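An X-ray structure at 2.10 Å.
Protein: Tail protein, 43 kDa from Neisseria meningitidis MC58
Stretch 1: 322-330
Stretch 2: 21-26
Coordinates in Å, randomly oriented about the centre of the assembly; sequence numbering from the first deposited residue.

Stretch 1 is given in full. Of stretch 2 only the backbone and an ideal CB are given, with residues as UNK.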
# COMPACT_ATOMS: atom_id res chain seq x y z
N MET A 322 -11.55 15.54 -14.56
CA MET A 322 -10.68 15.07 -13.53
C MET A 322 -9.20 15.37 -13.85
O MET A 322 -8.77 15.28 -14.99
CB MET A 322 -10.85 13.55 -13.37
CG MET A 322 -12.31 13.05 -13.16
SD MET A 322 -12.37 11.23 -12.79
CE MET A 322 -11.93 10.60 -14.38
N LEU A 323 -8.45 15.72 -12.83
CA LEU A 323 -7.00 15.75 -12.84
C LEU A 323 -6.53 15.00 -11.59
O LEU A 323 -7.02 15.29 -10.51
CB LEU A 323 -6.44 17.18 -12.74
CG LEU A 323 -4.92 17.48 -12.57
CD1 LEU A 323 -4.08 16.97 -13.75
CD2 LEU A 323 -4.73 18.97 -12.31
N SER A 324 -5.57 14.11 -11.77
CA SER A 324 -4.84 13.49 -10.68
C SER A 324 -3.37 13.40 -11.03
O SER A 324 -2.99 13.40 -12.22
CB SER A 324 -5.35 12.08 -10.36
OG SER A 324 -5.34 11.18 -11.46
N ARG A 325 -2.54 13.26 -10.00
CA ARG A 325 -1.12 12.99 -10.22
C ARG A 325 -0.93 11.66 -10.91
O ARG A 325 -0.19 11.57 -11.85
CB ARG A 325 -0.33 13.08 -8.90
CG ARG A 325 -0.54 14.43 -8.17
CD ARG A 325 0.73 14.91 -7.41
NE ARG A 325 1.06 14.08 -6.23
CZ ARG A 325 1.79 14.50 -5.17
NH1 ARG A 325 2.29 15.76 -5.12
NH2 ARG A 325 2.04 13.66 -4.15
N MET A 326 -1.70 10.67 -10.52
CA MET A 326 -1.53 9.33 -11.07
C MET A 326 -1.97 9.23 -12.53
O MET A 326 -1.27 8.65 -13.36
CB MET A 326 -2.29 8.36 -10.21
CG MET A 326 -2.22 6.90 -10.62
SD MET A 326 -3.31 5.87 -9.50
CE MET A 326 -2.48 6.08 -7.88
N ASP A 327 -3.13 9.81 -12.87
CA ASP A 327 -3.73 9.62 -14.17
C ASP A 327 -3.74 10.88 -15.05
O ASP A 327 -4.24 10.82 -16.12
CB ASP A 327 -5.14 9.07 -14.00
CG ASP A 327 -5.16 7.69 -13.31
OD1 ASP A 327 -4.57 6.76 -13.91
OD2 ASP A 327 -5.75 7.56 -12.21
N GLY A 328 -3.18 12.01 -14.61
CA GLY A 328 -3.31 13.25 -15.37
C GLY A 328 -4.76 13.70 -15.64
O GLY A 328 -5.67 13.51 -14.81
N THR A 329 -4.96 14.22 -16.83
CA THR A 329 -6.21 14.86 -17.27
C THR A 329 -7.12 13.86 -17.97
O THR A 329 -6.75 13.26 -18.94
CB THR A 329 -5.83 16.09 -18.21
OG1 THR A 329 -5.13 17.07 -17.42
CG2 THR A 329 -7.05 16.75 -18.71
N GLN A 330 -8.33 13.67 -17.45
CA GLN A 330 -9.33 12.80 -18.03
C GLN A 330 -10.74 13.34 -17.88
O GLN A 330 -10.97 14.27 -17.16
CB GLN A 330 -9.25 11.41 -17.32
CG GLN A 330 -7.85 10.65 -17.48
CD GLN A 330 -7.85 9.49 -16.51
OE1 GLN A 330 -8.07 9.69 -15.31
NE2 GLN A 330 -7.62 8.29 -17.00
N UNK A 21 -3.04 26.29 -11.58
CA UNK A 21 -1.95 25.48 -11.03
C UNK A 21 -2.37 24.41 -9.98
O UNK A 21 -1.65 24.13 -9.05
CB UNK A 21 -0.93 26.42 -10.39
N UNK A 22 -3.48 23.75 -10.22
CA UNK A 22 -3.99 22.72 -9.34
C UNK A 22 -3.21 21.44 -9.46
O UNK A 22 -2.76 21.10 -10.54
CB UNK A 22 -5.47 22.46 -9.63
N UNK A 23 -3.07 20.71 -8.37
CA UNK A 23 -2.59 19.36 -8.49
C UNK A 23 -3.67 18.34 -8.76
O UNK A 23 -3.39 17.33 -9.37
CB UNK A 23 -1.84 18.97 -7.21
N UNK A 24 -4.91 18.58 -8.28
CA UNK A 24 -6.00 17.68 -8.56
C UNK A 24 -7.35 18.44 -8.59
O UNK A 24 -7.46 19.51 -8.05
CB UNK A 24 -6.03 16.56 -7.52
N UNK A 25 -8.29 17.96 -9.39
CA UNK A 25 -9.64 18.51 -9.34
C UNK A 25 -10.62 17.49 -9.84
O UNK A 25 -10.26 16.48 -10.47
CB UNK A 25 -9.75 19.80 -10.16
N UNK A 26 -11.88 17.77 -9.53
CA UNK A 26 -13.03 17.01 -9.97
C UNK A 26 -14.10 18.03 -10.22
O UNK A 26 -14.48 18.77 -9.31
CB UNK A 26 -13.46 15.95 -8.96

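Stretch 2 approaches strand 322-324 as an antiparallel neighbour, and its last three positions form the strand.

Position 21 has a CB that points away, with no atom of stretch 1 within 5.5 Å. Phi is positive, at 73°, which glycine, asparagine or aspartate tolerates best. Stretch 1 sets no further limit. The residue is His-21, without contact here.

Position 22 points toward stretch 1. Its ideal CB lies 4.5 Å from Leu-323 CD2, so an apolar side chain would suit. The residue is Trp-22. Its CB packs 4.4 Å from Leu-323 CD2, but the indole leads away.

Position 23 points sideways, with its ideal CB 4.8 Å from Arg-325 CD. The guanidinium of Arg-325 offers a positive charge within reach of a longer side chain. Glutamate, aspartate or glutamine would be reasonable. The residue is Glu-23. Its OE1 forms a salt bridge with Arg-325 NH1 at 3.3 Å. The oxygen lies well out of the guanidinium plane, so the attraction is one of charge, with no N-H aimed at it. OE2 lies over one face of the same guanidinium.

Position 24 also points sideways. Its ideal CB is 3.4 Å from Leu-323 O. Stretch 1 is close at CB, so a side chain would have to run on past Leu-323 O and Ser-324; long polar or charged residues are among those that would suit. The residue is Arg-24, whose end leads away. Its NH2 forms a salt bridge with Glu-23 OE2 at 2.2 Å. Water 1 accepts from both Arg-24 NE (3.2 Å) and Arg-325 N (3.1 Å), bridging the stretches.

Position 25 pairs with Leu-323 in a hydrogen-bonded bridge. Its N donates to Leu-323 O at 3.2 Å, and its O accepts from Leu-323 N at 3.1 Å. Any residue with an N-H could do this. The ideal CB lies on the same face as the leucine side chain, 4.9 Å from Leu-323 CB, which favours a large apolar or aromatic group. The residue is Tyr-25. Leu-323 CB sits 3.5 Å from the centroid of the Tyr-25 ring, over the face, in a CH-pi contact. Leu-323 CD2 reaches Tyr-25 CE2 at 3.4 Å. Water 2 lies 2.6 Å from Tyr-25 OH and makes a weak 3.4 Å bond to Thr-329 OG1.

Position 26 pairs with Met-322 without hydrogen bonds, and both side chains take the same face. Its ideal CB is 5.2 Å from Met-322 CG. Apolar or small polar residues would suit. The residue is Asp-26, whose OD1 approaches Met-322 CG at 3.7 Å.

Stretch 2 (21-26) HWERYD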
# COMPACT_ATOMS: atom_id res chain seq x y z
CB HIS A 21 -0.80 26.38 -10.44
CG HIS A 21 -0.24 27.37 -11.43
ND1 HIS A 21 -0.06 28.71 -11.12
CD2 HIS A 21 0.16 27.22 -12.72
CE1 HIS A 21 0.45 29.33 -12.17
NE2 HIS A 21 0.58 28.46 -13.16
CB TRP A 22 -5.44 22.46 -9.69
CG TRP A 22 -6.14 23.73 -9.72
CD1 TRP A 22 -6.49 24.46 -10.84
CD2 TRP A 22 -6.52 24.51 -8.60
NE1 TRP A 22 -7.10 25.62 -10.45
CE2 TRP A 22 -7.12 25.67 -9.08
CE3 TRP A 22 -6.42 24.31 -7.23
CZ2 TRP A 22 -7.64 26.63 -8.24
CZ3 TRP A 22 -6.93 25.27 -6.38
CH2 TRP A 22 -7.52 26.43 -6.90
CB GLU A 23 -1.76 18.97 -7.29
CG GLU A 23 -2.48 18.57 -6.02
CD GLU A 23 -1.70 17.50 -5.27
OE1 GLU A 23 -0.44 17.69 -5.11
OE2 GLU A 23 -2.33 16.47 -4.87
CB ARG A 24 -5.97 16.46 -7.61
CG ARG A 24 -6.60 16.67 -6.29
CD ARG A 24 -6.52 15.39 -5.40
NE ARG A 24 -5.19 15.43 -4.84
CZ ARG A 24 -4.88 15.65 -3.57
NH1 ARG A 24 -5.80 15.77 -2.61
NH2 ARG A 24 -3.62 15.75 -3.28
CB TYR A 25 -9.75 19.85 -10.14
CG TYR A 25 -9.28 19.77 -11.60
CD1 TYR A 25 -10.02 19.09 -12.56
CD2 TYR A 25 -8.12 20.44 -12.03
CE1 TYR A 25 -9.63 19.05 -13.90
CE2 TYR A 25 -7.68 20.34 -13.39
CZ TYR A 25 -8.44 19.67 -14.30
OH TYR A 25 -8.08 19.61 -15.61
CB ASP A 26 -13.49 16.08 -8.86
CG ASP A 26 -12.55 14.89 -8.67
OD1 ASP A 26 -12.46 13.99 -9.57
OD2 ASP A 26 -11.83 14.91 -7.66
O HOH W 1 -3.33 13.99 -7.05
O HOH W 2 -5.55 20.20 -16.06
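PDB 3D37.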